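Local coordinates for putative vitamin-B12 independent methionine synthase family protein (Listeria monocytogenes, PDB 1YPX) that probably transfers a methyl group from methyltetrahydropteroyltriglutamate to homocysteine in a zinc-dependent, cobalamin-independent way, at residues Leu354-Val357 and Val358-Asn362; Glu51-Glu55 and Val56-Ser60. All coordinates share one frame; numbering follows the deposited sequence.

How the interactions relate
Both contacts are local, and together they illustrate how neighbouring helices of an alpha/beta barrel are brought side by side. Interaction 1 is two turns of helix 347-364, the last of the chain; interaction 2 is the end of helix 35-56 and the loop into strand 60-61. Their centres lie 11 Å apart and they touch directly. Leu-354 CD1 meets Leu-58 CD2 at 3.4 Å, Val-358 CG2 lies 3.5 Å from Leu-58 CD1, and Arg-355 NH1 approaches Glu-55 O to 2.7 Å. Neither contact supplies His-237, Cys-239 or Cys-334, whose grouping around a vacant point is consistent with a zinc site.

Interaction 1: residues Leu354-Val357 and Val358-Asn362; sequences LRYV and VRLAN
Arg-359 folds back along helix 347-364 so that its tip reaches Tyr-356, one turn earlier, and its path shows how a long side chain can use the surface of its own helix. CB rests 3.3 Å from Arg-355 O, the same carbonyl that accepts a hydrogen bond from Arg-359 N at 2.8 Å. With CG anti to the backbone N (chi1 -176°), the chain turns back toward the preceding turn, and a bend at chi3 carries NE past Arg-355 O at 4.0 Å. Beyond it the guanidinium spreads out: NH1 lies 3.7 Å from Tyr-356 CA, while NH2 comes 3.5 Å from Tyr-356 CD2. One face of the guanidinium therefore receives the rim of the phenol, and Arg-359 CZ sits at the ring's edge, in its plane, the two flat groups being inclined by 60°. This is an edge approach by the ring, not a stack.

The helix follows strand 328-332 on the outside of the TIM-barrel-like fold, and its inner side is apolar: Val-357 packs on Pro-332 and Ile-299, and Leu-360 on Leu-330. Val-358 instead packs on Leu-58, in the loop that follows helix 35-56.

Leu-360 approaches the same tyrosine from another direction. Its CG lies over one ring face, offset toward the rim, and its CD2 branch touches Tyr-356 CE2 at 3.2 Å. The ring is thus met by a leucine over a face and by an arginine at an edge, while its hydroxyl makes a weak hydrogen bond with Asp-308 O. Beneath the side chains run the regular i to i+4 bonds of the helix, including Leu-360 N to Tyr-356 O at 3.0 Å, with an N-H...O angle of 168°, and a matching bond from Ala-361 N to Val-357 O.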
loop_
_atom_site.group_PDB
_atom_site.type_symbol
_atom_site.label_atom_id
_atom_site.label_comp_id
_atom_site.label_asym_id
_atom_site.label_seq_id
_atom_site.Cartn_x
_atom_site.Cartn_y
_atom_site.Cartn_z
ATOM N N LEU A 354 -2.642 13.723 10.865
ATOM C CA LEU A 354 -2.752 13.884 9.412
ATOM C C LEU A 354 -2.644 15.347 9.005
ATOM O O LEU A 354 -1.960 15.681 8.042
ATOM C CB LEU A 354 -4.068 13.304 8.888
ATOM C CG LEU A 354 -4.134 11.779 8.732
ATOM C CD1 LEU A 354 -5.487 11.381 8.164
ATOM C CD2 LEU A 354 -3.012 11.308 7.825
ATOM N N ARG A 355 -3.322 16.213 9.752
ATOM C CA ARG A 355 -3.290 17.638 9.488
ATOM C C ARG A 355 -1.844 18.058 9.748
ATOM O O ARG A 355 -1.336 19.019 9.165
ATOM C CB ARG A 355 -4.237 18.368 10.444
ATOM C CG ARG A 355 -5.457 17.544 10.859
ATOM C CD ARG A 355 -6.464 18.362 11.669
ATOM N NE ARG A 355 -7.382 19.105 10.811
ATOM C CZ ARG A 355 -8.675 18.818 10.677
ATOM N NH1 ARG A 355 -9.449 19.548 9.870
ATOM N NH2 ARG A 355 -9.193 17.806 11.367
ATOM N N TYR A 356 -1.177 17.318 10.628
ATOM C CA TYR A 356 0.219 17.596 10.955
ATOM C C TYR A 356 1.078 17.306 9.711
ATOM O O TYR A 356 2.009 18.053 9.392
ATOM C CB TYR A 356 0.652 16.720 12.133
ATOM C CG TYR A 356 2.010 17.053 12.716
ATOM C CD1 TYR A 356 2.898 16.034 13.051
ATOM C CD2 TYR A 356 2.386 18.372 12.984
ATOM C CE1 TYR A 356 4.120 16.306 13.641
ATOM C CE2 TYR A 356 3.616 18.656 13.579
ATOM C CZ TYR A 356 4.476 17.612 13.906
ATOM O OH TYR A 356 5.681 17.862 14.524
ATOM N N VAL A 357 0.755 16.216 9.018
ATOM C CA VAL A 357 1.453 15.848 7.790
ATOM C C VAL A 357 1.179 16.928 6.734
ATOM O O VAL A 357 2.081 17.357 6.019
ATOM C CB VAL A 357 0.954 14.489 7.250
ATOM C CG1 VAL A 357 1.525 14.248 5.860
ATOM C CG2 VAL A 357 1.355 13.353 8.203
ATOM N N VAL A 358 -0.075 17.367 6.646
ATOM C CA VAL A 358 -0.465 18.395 5.682
ATOM C C VAL A 358 0.221 19.739 5.933
ATOM O O VAL A 358 0.589 20.442 4.989
ATOM C CB VAL A 358 -2.004 18.656 5.687
ATOM C CG1 VAL A 358 -2.331 19.818 4.758
ATOM C CG2 VAL A 358 -2.768 17.401 5.252
ATOM N N ARG A 359 0.370 20.102 7.201
ATOM C CA ARG A 359 1.000 21.366 7.572
ATOM C C ARG A 359 2.495 21.320 7.293
ATOM O O ARG A 359 3.051 22.209 6.638
ATOM C CB ARG A 359 0.754 21.626 9.054
ATOM C CG ARG A 359 1.268 22.947 9.607
ATOM C CD ARG A 359 1.166 22.866 11.123
ATOM N NE ARG A 359 0.071 21.953 11.484
ATOM C CZ ARG A 359 -0.033 21.328 12.648
ATOM N NH1 ARG A 359 -1.057 20.513 12.871
ATOM N NH2 ARG A 359 0.900 21.518 13.581
ATOM N N LEU A 360 3.146 20.273 7.792
ATOM C CA LEU A 360 4.577 20.115 7.585
ATOM C C LEU A 360 4.955 20.122 6.104
ATOM O O LEU A 360 5.840 20.862 5.688
ATOM C CB LEU A 360 5.060 18.820 8.251
ATOM C CG LEU A 360 5.468 18.899 9.732
ATOM C CD1 LEU A 360 6.781 19.666 9.820
ATOM C CD2 LEU A 360 4.393 19.578 10.587
ATOM N N ALA A 361 4.278 19.295 5.315
ATOM C CA ALA A 361 4.549 19.189 3.885
ATOM C C ALA A 361 4.290 20.508 3.191
ATOM O O ALA A 361 4.849 20.793 2.135
ATOM C CB ALA A 361 3.671 18.101 3.263
ATOM N N ASN A 362 3.417 21.312 3.775
ATOM C CA ASN A 362 3.114 22.576 3.155
ATOM C C ASN A 362 4.253 23.557 3.355
ATOM O O ASN A 362 4.789 24.100 2.384
ATOM C CB ASN A 362 1.811 23.154 3.702
ATOM C CG ASN A 362 1.385 24.402 2.953
ATOM O OD1 ASN A 362 1.343 24.409 1.716
ATOM N ND2 ASN A 362 1.069 25.465 3.689
#

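Interaction 2: residues Glu51-Glu55 and Val56-Ser60; sequences EKQKE and VGLKS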
loop_
_atom_site.group_PDB
_atom_site.type_symbol
_atom_site.label_atom_id
_atom_site.label_comp_id
_atom_site.label_asym_id
_atom_site.label_seq_id
_atom_site.Cartn_x
_atom_site.Cartn_y
_atom_site.Cartn_z
ATOM N N GLU A 51 -14.818 12.040 3.772
ATOM C CA GLU A 51 -14.859 13.478 4.010
ATOM C C GLU A 51 -13.764 13.926 4.975
ATOM O O GLU A 51 -13.111 14.949 4.746
ATOM C CB GLU A 51 -16.227 13.926 4.541
ATOM C CG GLU A 51 -17.094 14.695 3.503
ATOM C CD GLU A 51 -16.394 15.926 2.900
ATOM O OE1 GLU A 51 -15.395 15.751 2.167
ATOM O OE2 GLU A 51 -16.845 17.070 3.149
ATOM N N LYS A 52 -13.556 13.154 6.039
ATOM C CA LYS A 52 -12.543 13.488 7.034
ATOM C C LYS A 52 -11.129 13.609 6.455
ATOM O O LYS A 52 -10.353 14.479 6.871
ATOM C CB LYS A 52 -12.578 12.472 8.180
ATOM C CG LYS A 52 -13.885 12.523 8.971
ATOM C CD LYS A 52 -14.138 13.924 9.580
ATOM C CE LYS A 52 -15.639 14.176 9.865
ATOM N NZ LYS A 52 -15.998 15.505 10.491
ATOM N N GLN A 53 -10.796 12.754 5.489
ATOM C CA GLN A 53 -9.479 12.806 4.864
ATOM C C GLN A 53 -9.401 14.112 4.072
ATOM O O GLN A 53 -8.331 14.705 3.891
ATOM C CB GLN A 53 -9.267 11.606 3.924
ATOM C CG GLN A 53 -9.274 10.227 4.585
ATOM C CD GLN A 53 -9.020 9.076 3.594
ATOM O OE1 GLN A 53 -7.987 9.022 2.910
ATOM N NE2 GLN A 53 -9.965 8.148 3.525
ATOM N N LYS A 54 -10.555 14.575 3.613
ATOM C CA LYS A 54 -10.590 15.810 2.846
ATOM C C LYS A 54 -10.558 17.027 3.775
ATOM O O LYS A 54 -9.882 18.016 3.477
ATOM C CB LYS A 54 -11.812 15.784 1.926
ATOM C CG LYS A 54 -11.642 14.708 0.854
ATOM C CD LYS A 54 -12.945 14.057 0.435
ATOM C CE LYS A 54 -13.778 14.963 -0.419
ATOM N NZ LYS A 54 -14.997 14.248 -0.858
ATOM N N GLU A 55 -11.243 16.935 4.913
ATOM C CA GLU A 55 -11.250 18.027 5.881
ATOM C C GLU A 55 -9.886 18.207 6.571
ATOM O O GLU A 55 -9.649 19.238 7.221
ATOM C CB GLU A 55 -12.327 17.818 6.956
ATOM C CG GLU A 55 -13.768 17.968 6.476
ATOM C CD GLU A 55 -14.786 17.507 7.517
ATOM O OE1 GLU A 55 -15.931 17.179 7.125
ATOM O OE2 GLU A 55 -14.443 17.478 8.724
ATOM N N VAL A 56 -8.995 17.217 6.465
ATOM C CA VAL A 56 -7.678 17.362 7.079
ATOM C C VAL A 56 -6.729 17.980 6.066
ATOM O O VAL A 56 -5.724 18.566 6.443
ATOM C CB VAL A 56 -7.082 16.009 7.609
ATOM C CG1 VAL A 56 -7.923 15.489 8.763
ATOM C CG2 VAL A 56 -6.976 14.974 6.490
ATOM N N GLY A 57 -7.052 17.859 4.779
ATOM C CA GLY A 57 -6.217 18.460 3.755
ATOM C C GLY A 57 -5.661 17.465 2.774
ATOM O O GLY A 57 -5.109 17.837 1.733
ATOM N N LEU A 58 -5.801 16.190 3.109
ATOM C CA LEU A 58 -5.306 15.114 2.264
ATOM C C LEU A 58 -5.833 15.223 0.834
ATOM O O LEU A 58 -6.952 15.676 0.602
ATOM C CB LEU A 58 -5.693 13.775 2.888
ATOM C CG LEU A 58 -4.695 13.135 3.868
ATOM C CD1 LEU A 58 -3.799 14.167 4.561
ATOM C CD2 LEU A 58 -5.489 12.332 4.880
ATOM N N LYS A 59 -5.001 14.846 -0.126
ATOM C CA LYS A 59 -5.414 14.900 -1.520
ATOM C C LYS A 59 -5.786 13.481 -1.949
ATOM O O LYS A 59 -6.755 13.272 -2.689
ATOM C CB LYS A 59 -4.292 15.458 -2.407
ATOM C CG LYS A 59 -4.739 15.757 -3.836
ATOM C CD LYS A 59 -3.647 16.428 -4.656
ATOM C CE LYS A 59 -4.197 17.000 -5.976
ATOM N NZ LYS A 59 -5.057 18.216 -5.778
ATOM N N SER A 60 -5.022 12.505 -1.468
ATOM C CA SER A 60 -5.306 11.117 -1.784
ATOM C C SER A 60 -6.259 10.617 -0.704
ATOM O O SER A 60 -6.041 10.864 0.486
ATOM C CB SER A 60 -4.021 10.280 -1.790
ATOM O OG SER A 60 -3.582 10.025 -0.471
#
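Val-56 and Gly-57 close helix 35-56 by reaching back to Lys-52 and Lys-54, a worked case of how a helix end disposes of its last backbone groups. Val-56 N makes a weak hydrogen bond to Lys-52 O at 3.1 Å, and Gly-57 N a similarly weak one to Lys-54 O. Gly-57 has left helical geometry with a phi of 120°, a position that a residue without CB takes readily; this positive phi, together with the amides that reach back into the last turn, makes a Schellman motif. Leu-58 N then lies 3.0 Å from Gln-53 O, and Leu-58 CD2 meets Gln-53 CB at 4.0 Å, an apolar touch across the turn.

The side-chain amide of Gln-53 gives NE2 to Thr-62 O, with a weaker bond to Ile-49 O. Ser-60 OG is hydrogen-bonded to Asp-10 OD1, and Ser-60 O to His-11 NE2. On the exposed side, Lys-52 NZ forms a salt bridge to Glu-55 OE2 at 3.1 Å, on the syn side of the carboxylate but 23° out of its plane. Lys-54 NZ forms another with Glu-51 OE1 at 3.4 Å and also makes weak hydrogen bonds to Ala-126 O and Val-127 O.

Polar groups at this helix end are thus met partly by weak backbone bonds within the turn and partly by neighbouring chain, where Thr-62 and Asp-10 hold the polar ends of Gln-53 and Ser-60.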